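Local coordinates for secreted protein (Kutzneria albida DSM 43870, PDB 5M6Q), which is a microbial transglutaminase that probably cross-links proteins by transferring glutamine acyl groups to primary amines such as lysine, at residues H187-H190 with R194-V197; P137-E142 with T146-D151; N81-T86 with E94-K99. All blocks are in the same frame, centred on the assembly; numbering follows the deposited sequence.

Contact 1. Residues H187-H190 with R194-V197; sequences HANH and RMVV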
loop_
_atom_site.group_PDB
_atom_site.type_symbol
_atom_site.label_atom_id
_atom_site.label_comp_id
_atom_site.label_asym_id
_atom_site.label_seq_id
_atom_site.Cartn_x
_atom_site.Cartn_y
_atom_site.Cartn_z
ATOM N N HIS A 187 2.015 -9.571 3.565
ATOM C CA HIS A 187 2.913 -9.550 2.436
ATOM C C HIS A 187 3.169 -10.984 1.997
ATOM O O HIS A 187 2.385 -11.871 2.307
ATOM C CB HIS A 187 4.224 -8.791 2.757
ATOM C CG HIS A 187 4.932 -9.233 4.005
ATOM N ND1 HIS A 187 6.290 -9.460 4.039
ATOM C CD2 HIS A 187 4.491 -9.425 5.270
ATOM C CE1 HIS A 187 6.651 -9.805 5.260
ATOM N NE2 HIS A 187 5.580 -9.787 6.029
ATOM N N ALA A 188 4.227 -11.204 1.234
ATOM C CA ALA A 188 4.500 -12.539 0.698
ATOM C C ALA A 188 5.972 -12.624 0.324
ATOM O O ALA A 188 6.680 -11.614 0.358
ATOM C CB ALA A 188 3.593 -12.860 -0.519
ATOM N N ASN A 189 6.445 -13.820 -0.010
ATOM C CA ASN A 189 7.864 -13.979 -0.302
ATOM C C ASN A 189 8.192 -13.619 -1.750
ATOM O O ASN A 189 9.116 -12.853 -1.999
ATOM C CB ASN A 189 8.345 -15.398 0.033
ATOM C CG ASN A 189 7.544 -16.492 -0.656
ATOM O OD1 ASN A 189 6.471 -16.266 -1.228
ATOM N ND2 ASN A 189 8.071 -17.704 -0.592
ATOM N N HIS A 190 7.424 -14.147 -2.691
ATOM C CA HIS A 190 7.664 -13.904 -4.105
ATOM C C HIS A 190 6.480 -14.448 -4.884
ATOM O O HIS A 190 5.549 -15.018 -4.303
ATOM C CB HIS A 190 8.997 -14.548 -4.574
ATOM C CG HIS A 190 9.124 -16.004 -4.235
ATOM N ND1 HIS A 190 8.334 -16.975 -4.814
ATOM C CD2 HIS A 190 9.944 -16.655 -3.373
ATOM C CE1 HIS A 190 8.658 -18.161 -4.323
ATOM N NE2 HIS A 190 9.635 -17.994 -3.450
ATOM N N ARG A 194 5.364 -21.603 -5.273
ATOM C CA ARG A 194 5.879 -21.602 -3.895
ATOM C C ARG A 194 5.773 -20.248 -3.195
ATOM O O ARG A 194 6.555 -19.923 -2.307
ATOM C CB ARG A 194 7.318 -22.094 -3.873
ATOM C CG ARG A 194 7.402 -23.572 -4.243
ATOM C CD ARG A 194 8.806 -23.960 -4.510
ATOM N NE ARG A 194 8.908 -25.365 -4.868
ATOM C CZ ARG A 194 10.064 -25.976 -5.087
ATOM N NH1 ARG A 194 11.197 -25.300 -4.965
ATOM N NH2 ARG A 194 10.091 -27.257 -5.413
ATOM N N MET A 195 4.795 -19.464 -3.610
ATOM C CA MET A 195 4.450 -18.253 -2.892
ATOM C C MET A 195 3.911 -18.616 -1.513
ATOM O O MET A 195 3.161 -19.576 -1.378
ATOM C CB MET A 195 3.422 -17.451 -3.675
ATOM C CG MET A 195 2.822 -16.281 -2.915
ATOM S SD MET A 195 1.770 -15.314 -4.024
ATOM C CE MET A 195 0.991 -14.164 -2.858
ATOM N N VAL A 196 4.332 -17.863 -0.500
ATOM C CA VAL A 196 3.800 -17.977 0.852
ATOM C C VAL A 196 3.355 -16.596 1.275
ATOM O O VAL A 196 4.102 -15.645 1.084
ATOM C CB VAL A 196 4.852 -18.523 1.852
ATOM C CG1 VAL A 196 4.262 -18.595 3.256
ATOM C CG2 VAL A 196 5.383 -19.873 1.387
ATOM N N VAL A 197 2.164 -16.494 1.864
ATOM C CA VAL A 197 1.661 -15.234 2.408
ATOM C C VAL A 197 2.096 -15.060 3.858
ATOM O O VAL A 197 2.121 -16.024 4.637
ATOM C CB VAL A 197 0.126 -15.158 2.238
ATOM C CG1 VAL A 197 -0.506 -14.093 3.135
ATOM C CG2 VAL A 197 -0.191 -14.864 0.792
#

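Contact 2. Residues P137-E142 with T146-D151; sequences PDWSEE and TTYRPD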
loop_
_atom_site.group_PDB
_atom_site.type_symbol
_atom_site.label_atom_id
_atom_site.label_comp_id
_atom_site.label_asym_id
_atom_site.label_seq_id
_atom_site.Cartn_x
_atom_site.Cartn_y
_atom_site.Cartn_z
ATOM N N PRO A 137 21.320 3.684 -11.911
ATOM C CA PRO A 137 22.711 3.394 -11.552
ATOM C C PRO A 137 23.642 4.572 -11.878
ATOM O O PRO A 137 24.743 4.639 -11.343
ATOM C CB PRO A 137 23.040 2.158 -12.391
ATOM C CG PRO A 137 22.031 2.137 -13.489
ATOM C CD PRO A 137 20.806 2.799 -12.968
ATOM N N ASP A 138 23.173 5.496 -12.718
ATOM C CA ASP A 138 23.927 6.699 -13.052
ATOM C C ASP A 138 23.903 7.751 -11.937
ATOM O O ASP A 138 24.783 8.611 -11.882
ATOM C CB ASP A 138 23.393 7.329 -14.343
ATOM C CG ASP A 138 23.724 6.507 -15.584
ATOM O OD1 ASP A 138 24.761 5.803 -15.574
ATOM O OD2 ASP A 138 22.946 6.575 -16.568
ATOM N N TRP A 139 22.893 7.703 -11.068
ATOM C CA TRP A 139 22.808 8.666 -9.970
ATOM C C TRP A 139 24.061 8.586 -9.107
ATOM O O TRP A 139 24.626 7.509 -8.914
ATOM C CB TRP A 139 21.580 8.410 -9.090
ATOM C CG TRP A 139 20.265 8.676 -9.717
ATOM C CD1 TRP A 139 20.024 9.187 -10.963
ATOM C CD2 TRP A 139 18.988 8.458 -9.117
ATOM N NE1 TRP A 139 18.670 9.293 -11.177
ATOM C CE2 TRP A 139 18.011 8.860 -10.056
ATOM C CE3 TRP A 139 18.571 7.971 -7.870
ATOM C CZ2 TRP A 139 16.647 8.781 -9.789
ATOM C CZ3 TRP A 139 17.215 7.883 -7.612
ATOM C CH2 TRP A 139 16.269 8.287 -8.566
ATOM N N SER A 140 24.495 9.726 -8.592
ATOM C CA SER A 140 25.505 9.739 -7.558
ATOM C C SER A 140 24.900 9.165 -6.286
ATOM O O SER A 140 23.671 9.060 -6.159
ATOM C CB SER A 140 25.998 11.156 -7.299
ATOM O OG SER A 140 24.938 11.930 -6.753
ATOM N N GLU A 141 25.752 8.808 -5.337
ATOM C CA GLU A 141 25.270 8.328 -4.044
ATOM C C GLU A 141 24.471 9.412 -3.314
ATOM O O GLU A 141 23.491 9.115 -2.623
ATOM C CB GLU A 141 26.436 7.861 -3.175
ATOM C CG GLU A 141 26.014 7.296 -1.832
ATOM C CD GLU A 141 27.198 6.969 -0.954
ATOM O OE1 GLU A 141 28.141 7.791 -0.912
ATOM O OE2 GLU A 141 27.193 5.889 -0.320
ATOM N N GLU A 142 24.882 10.666 -3.466
ATOM C CA GLU A 142 24.168 11.747 -2.795
ATOM C C GLU A 142 22.750 11.870 -3.367
ATOM O O GLU A 142 21.792 12.073 -2.625
ATOM C CB GLU A 142 24.917 13.079 -2.921
ATOM C CG GLU A 142 24.225 14.245 -2.193
ATOM C CD GLU A 142 24.905 15.594 -2.432
ATOM O OE1 GLU A 142 25.873 15.646 -3.227
ATOM O OE2 GLU A 142 24.472 16.605 -1.822
ATOM N N THR A 146 19.122 11.037 -1.199
ATOM C CA THR A 146 18.283 12.167 -0.824
ATOM C C THR A 146 16.999 12.236 -1.638
ATOM O O THR A 146 16.094 12.975 -1.282
ATOM C CB THR A 146 19.013 13.513 -0.983
ATOM O OG1 THR A 146 19.358 13.700 -2.359
ATOM C CG2 THR A 146 20.270 13.542 -0.132
ATOM N N THR A 147 16.919 11.481 -2.729
ATOM C CA THR A 147 15.764 11.582 -3.622
ATOM C C THR A 147 14.466 11.211 -2.906
ATOM O O THR A 147 13.434 11.830 -3.137
ATOM C CB THR A 147 15.938 10.698 -4.890
ATOM O OG1 THR A 147 16.975 11.244 -5.720
ATOM C CG2 THR A 147 14.655 10.631 -5.702
ATOM N N TYR A 148 14.506 10.229 -2.016
ATOM C CA TYR A 148 13.255 9.771 -1.415
ATOM C C TYR A 148 13.117 10.240 0.025
ATOM O O TYR A 148 12.404 9.639 0.817
ATOM C CB TYR A 148 13.145 8.247 -1.525
ATOM C CG TYR A 148 13.192 7.819 -2.965
ATOM C CD1 TYR A 148 12.128 8.098 -3.820
ATOM C CD2 TYR A 148 14.319 7.195 -3.490
ATOM C CE1 TYR A 148 12.170 7.733 -5.137
ATOM C CE2 TYR A 148 14.374 6.830 -4.815
ATOM C CZ TYR A 148 13.300 7.108 -5.636
ATOM O OH TYR A 148 13.355 6.763 -6.968
ATOM N N ARG A 149 13.774 11.347 0.358
ATOM C CA ARG A 149 13.614 11.903 1.695
ATOM C C ARG A 149 12.241 12.557 1.831
ATOM O O ARG A 149 11.780 13.254 0.922
ATOM C CB ARG A 149 14.723 12.906 2.013
ATOM C CG ARG A 149 16.137 12.282 2.020
ATOM C CD ARG A 149 16.590 11.672 3.381
ATOM N NE ARG A 149 15.716 10.615 3.912
ATOM C CZ ARG A 149 15.592 9.401 3.383
ATOM N NH1 ARG A 149 16.278 9.076 2.293
ATOM N NH2 ARG A 149 14.770 8.514 3.933
ATOM N N PRO A 150 11.574 12.319 2.968
ATOM C CA PRO A 150 10.253 12.915 3.185
ATOM C C PRO A 150 10.344 14.428 3.309
ATOM O O PRO A 150 11.300 14.958 3.861
ATOM C CB PRO A 150 9.775 12.276 4.495
ATOM C CG PRO A 150 10.709 11.083 4.732
ATOM C CD PRO A 150 12.018 11.513 4.121
ATOM N N ASP A 151 9.371 15.109 2.728
ATOM C CA ASP A 151 9.207 16.539 2.912
ATOM C C ASP A 151 9.243 16.857 4.412
ATOM O O ASP A 151 8.465 16.295 5.186
ATOM C CB ASP A 151 7.884 16.990 2.288
ATOM C CG ASP A 151 7.737 18.495 2.244
ATOM O OD1 ASP A 151 7.521 19.109 3.312
ATOM O OD2 ASP A 151 7.810 19.054 1.131
#

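Contact 3. Residues N81-T86 with E94-K99; sequences NKIVDT and EAAVAK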
loop_
_atom_site.group_PDB
_atom_site.type_symbol
_atom_site.label_atom_id
_atom_site.label_comp_id
_atom_site.label_asym_id
_atom_site.label_seq_id
_atom_site.Cartn_x
_atom_site.Cartn_y
_atom_site.Cartn_z
ATOM N N ASN A 81 -10.985 9.667 3.875
ATOM C CA ASN A 81 -12.216 8.956 4.206
ATOM C C ASN A 81 -13.319 9.937 4.611
ATOM O O ASN A 81 -14.481 9.764 4.252
ATOM C CB ASN A 81 -11.982 7.932 5.324
ATOM C CG ASN A 81 -11.439 6.612 4.804
ATOM O OD1 ASN A 81 -11.584 6.283 3.623
ATOM N ND2 ASN A 81 -10.804 5.853 5.684
ATOM N N LYS A 82 -12.951 10.977 5.343
ATOM C CA LYS A 82 -13.918 11.986 5.744
ATOM C C LYS A 82 -14.543 12.678 4.512
ATOM O O LYS A 82 -15.755 12.880 4.452
ATOM C CB LYS A 82 -13.253 12.999 6.672
ATOM C CG LYS A 82 -14.185 14.021 7.301
ATOM C CD LYS A 82 -13.430 14.828 8.361
ATOM C CE LYS A 82 -14.332 15.798 9.126
ATOM N NZ LYS A 82 -14.598 17.048 8.360
ATOM N N ILE A 83 -13.727 13.000 3.513
ATOM C CA ILE A 83 -14.261 13.612 2.296
ATOM C C ILE A 83 -15.108 12.646 1.448
ATOM O O ILE A 83 -16.206 13.010 1.040
ATOM C CB ILE A 83 -13.151 14.208 1.443
ATOM C CG1 ILE A 83 -12.547 15.424 2.156
ATOM C CG2 ILE A 83 -13.712 14.594 0.064
ATOM C CD1 ILE A 83 -11.322 15.998 1.477
ATOM N N VAL A 84 -14.634 11.428 1.180
ATOM C CA VAL A 84 -15.442 10.532 0.346
ATOM C C VAL A 84 -16.682 10.029 1.100
ATOM O O VAL A 84 -17.605 9.504 0.487
ATOM C CB VAL A 84 -14.624 9.335 -0.206
ATOM C CG1 VAL A 84 -13.448 9.838 -1.037
ATOM C CG2 VAL A 84 -14.193 8.385 0.924
ATOM N N ASP A 85 -16.733 10.211 2.414
ATOM C CA ASP A 85 -17.944 9.854 3.153
ATOM C C ASP A 85 -19.112 10.812 2.879
ATOM O O ASP A 85 -20.249 10.527 3.257
ATOM C CB ASP A 85 -17.670 9.799 4.652
ATOM C CG ASP A 85 -17.389 8.387 5.133
ATOM O OD1 ASP A 85 -17.923 7.439 4.509
ATOM O OD2 ASP A 85 -16.630 8.229 6.120
ATOM N N THR A 86 -18.833 11.943 2.237
ATOM C CA THR A 86 -19.906 12.853 1.825
ATOM C C THR A 86 -20.398 12.569 0.397
ATOM O O THR A 86 -21.193 13.325 -0.142
ATOM C CB THR A 86 -19.457 14.320 1.904
ATOM O OG1 THR A 86 -18.452 14.561 0.915
ATOM C CG2 THR A 86 -18.887 14.631 3.277
ATOM N N GLU A 94 -12.270 17.567 -5.565
ATOM C CA GLU A 94 -11.150 18.463 -5.804
ATOM C C GLU A 94 -11.304 19.712 -4.941
ATOM O O GLU A 94 -10.345 20.173 -4.327
ATOM C CB GLU A 94 -11.049 18.837 -7.290
ATOM C CG GLU A 94 -9.849 19.690 -7.618
ATOM C CD GLU A 94 -9.628 19.860 -9.117
ATOM O OE1 GLU A 94 -10.237 19.108 -9.916
ATOM O OE2 GLU A 94 -8.838 20.753 -9.495
ATOM N N ALA A 95 -12.519 20.242 -4.879
ATOM C CA ALA A 95 -12.772 21.415 -4.052
ATOM C C ALA A 95 -12.568 21.116 -2.564
ATOM O O ALA A 95 -12.009 21.929 -1.844
ATOM C CB ALA A 95 -14.176 21.943 -4.309
ATOM N N ALA A 96 -13.001 19.945 -2.112
ATOM C CA ALA A 96 -12.892 19.580 -0.701
ATOM C C ALA A 96 -11.435 19.399 -0.294
ATOM O O ALA A 96 -10.999 19.832 0.780
ATOM C CB ALA A 96 -13.680 18.310 -0.426
ATOM N N VAL A 97 -10.684 18.761 -1.176
ATOM C CA VAL A 97 -9.275 18.539 -0.962
ATOM C C VAL A 97 -8.551 19.877 -0.791
ATOM O O VAL A 97 -7.690 20.006 0.086
ATOM C CB VAL A 97 -8.688 17.696 -2.113
ATOM C CG1 VAL A 97 -7.188 17.914 -2.244
ATOM C CG2 VAL A 97 -9.026 16.223 -1.879
ATOM N N ALA A 98 -8.928 20.870 -1.597
ATOM C CA ALA A 98 -8.317 22.207 -1.539
ATOM C C ALA A 98 -8.548 22.947 -0.216
ATOM O O ALA A 98 -7.753 23.811 0.160
ATOM C CB ALA A 98 -8.824 23.071 -2.704
ATOM N N LYS A 99 -9.629 22.621 0.487
ATOM C CA LYS A 99 -9.936 23.296 1.750
ATOM C C LYS A 99 -9.393 22.556 2.969
ATOM O O LYS A 99 -9.285 23.132 4.054
ATOM C CB LYS A 99 -11.440 23.464 1.922
ATOM C CG LYS A 99 -12.114 24.278 0.851
ATOM C CD LYS A 99 -13.623 24.206 1.035
ATOM C CE LYS A 99 -14.351 24.722 -0.193
ATOM N NZ LYS A 99 -15.831 24.564 -0.050
#

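Contact 1. Residues H187-H190 with R194-V197
The carboxamide of N189 spans the backbone of R194-V196 and makes this short turn a good example of a loop closed largely by one side chain. Its OD1 accepts the V196 N-H at 2.8 Å in a nearly straight bond (167° at the hydrogen), although the donor stands above the carbonyl plane. Beside it, ND2 gives a hydrogen to R194 O at 3.2 Å, and here the partner lies almost in the amide plane. The group can turn back across the gap because CG sits between the backbone N and the carbonyl carbon (chi1 55°), and these two bonds set its rotation. The backbone adds a third bond, N189 N to V196 O, while H190 N adds a weak one to N189 OD1.

Packing is close on the side where A188 pairs with V197. The CB of A188 meets the CE of M195 at 3.7 Å, at the end of an extended chain, and M195 and V197 also lean on V18 and Y21 of helix 18-28. H190 O is buried against M195 CB at 3.3 Å, where no polar partner satisfies it.

Toward the tip the contact opens out. The H190 ring lies obliquely to the other segment, with CE1 3.4 Å from R194 O, and the extended, exposed R194 side chain leads away from the turn.

Such an arrangement belongs to a beta hairpin, here strands 184-188 and 196-200 of the antiparallel sheet, with A188 and V197 as an antiparallel non-hydrogen-bonded pair and an asparagine closing the mouth of the connecting loop.

Contact 2. Residues P137-E142 with T146-D151
W139 lies across T147 and Y148, the two central residues of a type I beta turn (T146 to R149) that follows the short helix 141-146; S140 is the N-cap of that helix, its OG bonded to R143 N. The contact therefore illustrates how an aromatic residue just before a helix can fold back on the turn that comes after it.

The two partners use different parts of the indole. T147 presents its hydroxyl over one face, with OG1 3.9 Å from W139 CZ3, and the two side chains cross at about a right angle. Y148 comes instead to the edge of the six-membered ring: its OH lies near the indole plane, 3.7 Å from W139 CH2, and its CE2 adds an apolar contact to CZ3. Here too the side chains are roughly perpendicular. T147 also packs on its own neighbour, CG2 standing 3.7 Å above the centre of the Y148 ring, so T147 touches both aromatic groups, its OG1 over the indole face and its CG2 over the phenol ring.

Both hydroxyls are bonded elsewhere, T147 OG1 to R143 O and Y148 OH to T161 OG1, which holds these groups in position around the indole. R143 adds a cation-pi interaction with W139. Replacing W139 with an alanine would probably open a gap beside T147 and the Y148 hydroxyl and leave the R143 guanidinium without its aromatic partner.

On the exposed side T146 bonds back to E142. With OG1 held between the backbone N and the carbonyl carbon (chi1 62°), the hydroxyl turns back and donates to E142 O at 2.9 Å, approaching that oxygen 26° out of its carbonyl plane.

Contact 3. Residues N81-T86 with E94-K99
I83 O, the carbonyl oxygen of the residue that reaches across to A96 and V97, is gripped by two donors from T86. The hydroxyl OG1 of T86 gives it a 2.7 Å hydrogen bond lying in the carbonyl plane, and T86 N adds a second at 3.1 Å. Side chain and backbone of one threonine thus converge on a single carbonyl oxygen, an instructive case of one residue offering its oxygen to a near neighbour, T86, and its side chain to the other helix.

The contact itself is small and carried by the I83 side chain. CG2 is anti to the backbone N, and the other branch runs on extended to CD1 (chi2 173°), so that the two arms spread toward the second helix. The methyl of A96 fits against both: its CB lies 3.7 Å from I83 CG2 and 3.8 Å from I83 CD1. The longer arm also passes over the backbone to V97, where I83 CD1 meets V97 CG2 at 4.1 Å. Because A96 offers just a methyl, the backbones come near each other, with the CA atoms of I83 and A96 6.8 Å apart.

No hydrogen bond crosses between the segments. Other residues complete the apolar surroundings: P88 and L103 touch I83, and V97 packs on V109 of helix 109-112. Two residues earlier than I83, N81 OD1 accepts from A124 N and joins the first helix to strand 122-131.

A branched side chain meeting a small one in this way is a plain helix-helix contact, here between two consecutive helices, 70-84 and 90-99, packed together across a short connecting loop.

Followed from the N terminus, the chain makes these contacts strictly in series: none nests inside or crosses another. Contact 3 comes first, closing the short connection between helices 70-84 and 90-99. The chain then runs through strand 122-131 of the sheet before contact 2 closes on itself around helix 141-146, in the long connection to strand 174-179. Contact 1 is last, shutting the tip of the hairpin between strands 184-188 and 196-200. The contact centres stand about 29 to 36 Å apart, and contacts 1 and 3 lie on opposite sides of the chain's centre. Each is a local closure, and together they illustrate a helical pair, a capped helix and a sheet hairpin.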